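PDB 2DGB: hypothetical protein PurS, which is a small alpha/beta protein of the PurS family, whose two subunits join their antiparallel beta-sheets across the interface. Local coordinates for residues V40-E45 with V71-A76; F48-L53 with E57-A62. All coordinates share one frame; numbering follows the deposited sequence.

Contact 1. Residues V40-E45 with V71-A76; sequences VGKVLE and VMEVYA
Lys42 and Glu73 carry the contact between 40-45 and 71-76, and their meeting is electrostatic. The ammonium NZ of Lys42 stands 3.8 Å from OE2 of Glu73, a long salt bridge without a hydrogen bond. Lys42 CE is almost as near, 4.0 Å from OE2 of Glu73, whereas Glu73 OE1 lies 4.6 Å from Lys42 NZ, so the carboxylate offers one oxygen to the lysine. The two chains cross at about a right angle. Glu73 points its CB toward 40-45 and runs on extended beyond CG; the lysine starts off to the side of 71-76 and bends at CG-CD (chi3 75°), which turns CE and NZ toward the acid. CA of Lys42 and CA of Glu73 are 10.7 Å apart, a gap spanned by side chains alone.

Backbone hydrogen bonding explains that gap. Strands 37-49 and 73-83 are the two outer strands of a three-stranded antiparallel sheet in a beta-alpha-beta-alpha-beta chain, with strand 3-12 between them: Lys42 pairs with Ile10 and Leu44 with Leu8, while Val74 pairs with Glu11 and Ala76 with Leu9. The ion pair therefore reaches across the central strand, and both of its side chains touch Ile10. Residues 40-45 also form an antiparallel ladder with a strand of the second subunit, so the sheet runs on across the interface.

A hydrogen bond holds the other carboxylate oxygen. Glu73 OE1 accepts it from Asn69 N, its strongest polar tie; it probably does more than the distant lysine to hold the carboxylate and helps to stabilise its charge.

Other residues of the two strands pack outside the pair: Leu44 on Leu67 and Tyr75 on Ala65, both of helix 53-67, and Val40 on Leu44 of the second subunit.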
loop_
_atom_site.group_PDB
_atom_site.type_symbol
_atom_site.label_atom_id
_atom_site.label_comp_id
_atom_site.label_asym_id
_atom_site.label_seq_id
_atom_site.Cartn_x
_atom_site.Cartn_y
_atom_site.Cartn_z
ATOM N N VAL A 40 3.683 2.016 8.474
ATOM C CA VAL A 40 3.561 0.789 7.699
ATOM C C VAL A 40 2.121 0.327 7.610
ATOM O O VAL A 40 1.442 0.153 8.628
ATOM C CB VAL A 40 4.421 -0.349 8.309
ATOM C CG1 VAL A 40 4.240 -1.632 7.511
ATOM C CG2 VAL A 40 5.888 0.057 8.312
ATOM N N GLY A 41 1.659 0.147 6.379
ATOM C CA GLY A 41 0.303 -0.295 6.158
ATOM C C GLY A 41 0.295 -1.458 5.191
ATOM O O GLY A 41 1.336 -2.051 4.894
ATOM N N LYS A 42 -0.885 -1.792 4.696
ATOM C CA LYS A 42 -1.007 -2.885 3.753
ATOM C C LYS A 42 -1.637 -2.373 2.466
ATOM O O LYS A 42 -2.449 -1.447 2.485
ATOM C CB LYS A 42 -1.878 -3.996 4.353
ATOM C CG LYS A 42 -3.355 -3.666 4.378
ATOM C CD LYS A 42 -4.156 -4.647 5.239
ATOM C CE LYS A 42 -3.954 -4.388 6.732
ATOM N NZ LYS A 42 -4.960 -5.107 7.571
ATOM N N VAL A 43 -1.227 -2.948 1.345
ATOM C CA VAL A 43 -1.811 -2.577 0.064
ATOM C C VAL A 43 -2.472 -3.838 -0.478
ATOM O O VAL A 43 -1.892 -4.932 -0.419
ATOM C CB VAL A 43 -0.752 -2.052 -0.959
ATOM C CG1 VAL A 43 0.332 -3.096 -1.208
ATOM C CG2 VAL A 43 -1.446 -1.689 -2.283
ATOM N N LEU A 44 -3.696 -3.681 -0.970
ATOM C CA LEU A 44 -4.466 -4.781 -1.537
ATOM C C LEU A 44 -4.812 -4.493 -2.995
ATOM O O LEU A 44 -5.493 -3.505 -3.295
ATOM C CB LEU A 44 -5.773 -4.989 -0.755
ATOM C CG LEU A 44 -5.743 -5.707 0.601
ATOM C CD1 LEU A 44 -4.726 -5.066 1.513
ATOM C CD2 LEU A 44 -7.129 -5.657 1.230
ATOM N N GLU A 45 -4.318 -5.341 -3.893
ATOM C CA GLU A 45 -4.608 -5.220 -5.321
ATOM C C GLU A 45 -5.754 -6.201 -5.514
ATOM O O GLU A 45 -5.556 -7.417 -5.452
ATOM C CB GLU A 45 -3.416 -5.658 -6.174
ATOM C CG GLU A 45 -2.135 -4.851 -5.970
ATOM C CD GLU A 45 -2.266 -3.386 -6.382
ATOM O OE1 GLU A 45 -3.298 -3.022 -6.985
ATOM O OE2 GLU A 45 -1.328 -2.603 -6.107
ATOM N N VAL A 71 -12.453 1.934 13.667
ATOM C CA VAL A 71 -11.922 2.800 14.702
ATOM C C VAL A 71 -10.419 3.056 14.634
ATOM O O VAL A 71 -9.954 4.125 15.022
ATOM C CB VAL A 71 -12.259 2.242 16.098
ATOM C CG1 VAL A 71 -11.677 3.146 17.170
ATOM C CG2 VAL A 71 -13.773 2.129 16.260
HETATM N N MSE A 72 -9.660 2.101 14.113
HETATM C CA MSE A 72 -8.214 2.258 14.078
HETATM C C MSE A 72 -7.514 2.402 12.742
HETATM O O MSE A 72 -6.319 2.677 12.708
HETATM C CB MSE A 72 -7.576 1.107 14.835
HETATM C CG MSE A 72 -7.869 1.140 16.311
HETATM SE SE MSE A 72 -7.130 -0.414 17.136
HETATM C CE MSE A 72 -5.261 -0.097 16.749
ATOM N N GLU A 73 -8.239 2.211 11.650
ATOM C CA GLU A 73 -7.647 2.328 10.330
ATOM C C GLU A 73 -8.506 3.182 9.416
ATOM O O GLU A 73 -9.656 3.488 9.720
ATOM C CB GLU A 73 -7.496 0.950 9.683
ATOM C CG GLU A 73 -6.631 -0.033 10.438
ATOM C CD GLU A 73 -6.591 -1.382 9.758
ATOM O OE1 GLU A 73 -7.669 -1.948 9.494
ATOM O OE2 GLU A 73 -5.485 -1.875 9.483
ATOM N N VAL A 74 -7.918 3.555 8.288
ATOM C CA VAL A 74 -8.593 4.332 7.263
ATOM C C VAL A 74 -8.169 3.681 5.953
ATOM O O VAL A 74 -7.056 3.158 5.847
ATOM C CB VAL A 74 -8.138 5.808 7.258
ATOM C CG1 VAL A 74 -8.591 6.503 8.540
ATOM C CG2 VAL A 74 -6.631 5.885 7.113
ATOM N N TYR A 75 -9.054 3.683 4.965
ATOM C CA TYR A 75 -8.707 3.096 3.680
ATOM C C TYR A 75 -8.698 4.198 2.645
ATOM O O TYR A 75 -9.297 5.255 2.843
ATOM C CB TYR A 75 -9.716 2.008 3.280
ATOM C CG TYR A 75 -11.126 2.510 3.035
ATOM C CD1 TYR A 75 -11.525 2.973 1.778
ATOM C CD2 TYR A 75 -12.063 2.520 4.064
ATOM C CE1 TYR A 75 -12.831 3.432 1.556
ATOM C CE2 TYR A 75 -13.364 2.975 3.856
ATOM C CZ TYR A 75 -13.744 3.425 2.607
ATOM O OH TYR A 75 -15.048 3.847 2.420
ATOM N N ALA A 76 -8.007 3.950 1.543
ATOM C CA ALA A 76 -7.936 4.921 0.467
ATOM C C ALA A 76 -7.838 4.177 -0.856
ATOM O O ALA A 76 -6.995 3.289 -1.011
ATOM C CB ALA A 76 -6.720 5.820 0.656
#

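Contact 2. Residues F48-L53 with E57-A62; sequences FPAENL and EEKAKA
Lys59 reaches from helix 53-67 back to the end of strand 37-49, its aliphatic chain passing Phe48 and Ala50. Together they pack helix against strand at the start of the split beta-alpha-beta crossover that leads on to strand 73-83. Chi1 67° puts CG of Phe48 between the backbone N and the carbonyl carbon and directs the ring at the helix, with CE1 3.6 Å from CB of Lys59. Its CZ lies 4.3 Å from CB of Ala60. Met63 and, on the second subunit, Pro34 also pack on Phe48.

Lys59 leaves the helix with CG beside the backbone N (chi1 -71°) and stays extended from there to the amine. CD passes 4.0 Å from CB of Ala50. The amine also has a long, weak ion pair with Glu55 OE2.

The turn into the helix is held by Asn52 at the N-cap, whose OD1 accepts from Glu55 N. In the first turn of the helix, Glu57 N donates to Leu53 O at 2.8 Å, and CB of Glu57 rests 3.5 Å from that carbonyl oxygen of Leu53. At the far end of the lysine, NZ of Lys59 donates to O of Pro49 at 2.9 Å, reaching it from above the carbonyl plane, 37° out.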
loop_
_atom_site.group_PDB
_atom_site.type_symbol
_atom_site.label_atom_id
_atom_site.label_comp_id
_atom_site.label_asym_id
_atom_site.label_seq_id
_atom_site.Cartn_x
_atom_site.Cartn_y
_atom_site.Cartn_z
ATOM N N PHE A 48 -11.755 -7.692 -9.446
ATOM C CA PHE A 48 -13.143 -8.048 -9.201
ATOM C C PHE A 48 -14.046 -7.541 -10.327
ATOM O O PHE A 48 -13.660 -6.651 -11.081
ATOM C CB PHE A 48 -13.583 -7.422 -7.883
ATOM C CG PHE A 48 -13.632 -5.919 -7.922
ATOM C CD1 PHE A 48 -14.848 -5.254 -8.047
ATOM C CD2 PHE A 48 -12.459 -5.170 -7.866
ATOM C CE1 PHE A 48 -14.898 -3.860 -8.117
ATOM C CE2 PHE A 48 -12.497 -3.772 -7.938
ATOM C CZ PHE A 48 -13.721 -3.119 -8.063
ATOM N N PRO A 49 -15.276 -8.079 -10.423
ATOM C CA PRO A 49 -16.250 -7.694 -11.452
ATOM C C PRO A 49 -17.198 -6.571 -11.039
ATOM O O PRO A 49 -17.466 -6.371 -9.849
ATOM C CB PRO A 49 -17.009 -8.991 -11.685
ATOM C CG PRO A 49 -17.152 -9.493 -10.286
ATOM C CD PRO A 49 -15.748 -9.278 -9.702
ATOM N N ALA A 50 -17.715 -5.854 -12.035
ATOM C CA ALA A 50 -18.657 -4.761 -11.795
ATOM C C ALA A 50 -19.354 -4.393 -13.106
ATOM O O ALA A 50 -18.800 -4.589 -14.185
ATOM C CB ALA A 50 -17.926 -3.544 -11.224
ATOM N N GLU A 51 -20.564 -3.854 -13.004
ATOM C CA GLU A 51 -21.343 -3.474 -14.180
ATOM C C GLU A 51 -20.673 -2.373 -14.990
ATOM O O GLU A 51 -20.702 -2.386 -16.226
ATOM C CB GLU A 51 -22.736 -3.012 -13.750
ATOM C CG GLU A 51 -23.664 -4.129 -13.289
ATOM C CD GLU A 51 -24.272 -4.897 -14.455
ATOM O OE1 GLU A 51 -24.657 -4.249 -15.457
ATOM O OE2 GLU A 51 -24.380 -6.140 -14.365
ATOM N N ASN A 52 -20.073 -1.420 -14.289
ATOM C CA ASN A 52 -19.402 -0.306 -14.940
ATOM C C ASN A 52 -18.389 0.318 -13.995
ATOM O O ASN A 52 -18.265 -0.100 -12.845
ATOM C CB ASN A 52 -20.427 0.743 -15.365
ATOM C CG ASN A 52 -21.298 1.205 -14.211
ATOM O OD1 ASN A 52 -20.813 1.807 -13.248
ATOM N ND2 ASN A 52 -22.591 0.917 -14.299
ATOM N N LEU A 53 -17.673 1.322 -14.484
ATOM C CA LEU A 53 -16.658 1.995 -13.684
ATOM C C LEU A 53 -17.224 2.632 -12.426
ATOM O O LEU A 53 -16.596 2.582 -11.366
ATOM C CB LEU A 53 -15.949 3.064 -14.516
ATOM C CG LEU A 53 -14.726 3.691 -13.842
ATOM C CD1 LEU A 53 -13.651 2.633 -13.667
ATOM C CD2 LEU A 53 -14.201 4.848 -14.689
ATOM N N GLU A 57 -16.095 1.614 -8.762
ATOM C CA GLU A 57 -15.534 2.558 -7.806
ATOM C C GLU A 57 -16.269 2.367 -6.486
ATOM O O GLU A 57 -15.658 2.337 -5.414
ATOM C CB GLU A 57 -15.722 3.996 -8.305
ATOM C CG GLU A 57 -15.425 5.076 -7.263
ATOM C CD GLU A 57 -13.950 5.421 -7.141
ATOM O OE1 GLU A 57 -13.589 6.125 -6.175
ATOM O OE2 GLU A 57 -13.154 5.005 -8.010
ATOM N N GLU A 58 -17.587 2.215 -6.580
ATOM C CA GLU A 58 -18.426 2.025 -5.408
ATOM C C GLU A 58 -18.079 0.734 -4.691
ATOM O O GLU A 58 -18.006 0.703 -3.460
ATOM C CB GLU A 58 -19.904 2.002 -5.804
ATOM C CG GLU A 58 -20.848 1.932 -4.622
ATOM C CD GLU A 58 -22.304 1.969 -5.044
ATOM O OE1 GLU A 58 -23.178 2.136 -4.167
ATOM O OE2 GLU A 58 -22.567 1.828 -6.253
ATOM N N LYS A 59 -17.885 -0.338 -5.461
ATOM C CA LYS A 59 -17.534 -1.628 -4.877
ATOM C C LYS A 59 -16.154 -1.560 -4.235
ATOM O O LYS A 59 -15.929 -2.133 -3.168
ATOM C CB LYS A 59 -17.531 -2.727 -5.939
ATOM C CG LYS A 59 -18.906 -3.115 -6.449
ATOM C CD LYS A 59 -18.805 -4.280 -7.422
ATOM C CE LYS A 59 -20.171 -4.853 -7.752
ATOM N NZ LYS A 59 -20.037 -6.116 -8.528
ATOM N N ALA A 60 -15.227 -0.868 -4.889
ATOM C CA ALA A 60 -13.874 -0.744 -4.352
ATOM C C ALA A 60 -13.897 -0.085 -2.970
ATOM O O ALA A 60 -13.276 -0.576 -2.028
ATOM C CB ALA A 60 -13.010 0.065 -5.294
ATOM N N LYS A 61 -14.613 1.029 -2.852
ATOM C CA LYS A 61 -14.697 1.730 -1.580
ATOM C C LYS A 61 -15.470 0.924 -0.534
ATOM O O LYS A 61 -15.234 1.077 0.669
ATOM C CB LYS A 61 -15.346 3.106 -1.763
ATOM C CG LYS A 61 -14.624 4.014 -2.758
ATOM C CD LYS A 61 -14.692 5.482 -2.344
ATOM C CE LYS A 61 -16.125 5.955 -2.111
ATOM N NZ LYS A 61 -16.960 5.871 -3.340
ATOM N N ALA A 62 -16.386 0.071 -0.985
ATOM C CA ALA A 62 -17.175 -0.747 -0.064
ATOM C C ALA A 62 -16.290 -1.827 0.554
ATOM O O ALA A 62 -16.447 -2.186 1.725
ATOM C CB ALA A 62 -18.349 -1.397 -0.797
#

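Overall arrangement
Strand 37-49 serves both contacts: its 40-45 part supplies contact 1 and its final residues enter contact 2. The centres of the contacts are about 18 Å apart. The centre of contact 1 lies about 4 Å from the centre of the chain, that of contact 2 about 17 Å, toward one end of the sheet. The chain between the two segments of contact 1 contains all of contact 2, and strand 73-83 is the next element after helix 53-67. The contacts meet where Tyr75 OH packs 3.3 Å from Lys61 O. Each also faces the second subunit, contact 1 through a shared beta ladder, contact 2 by packing, including Ala62 on His33 of that subunit.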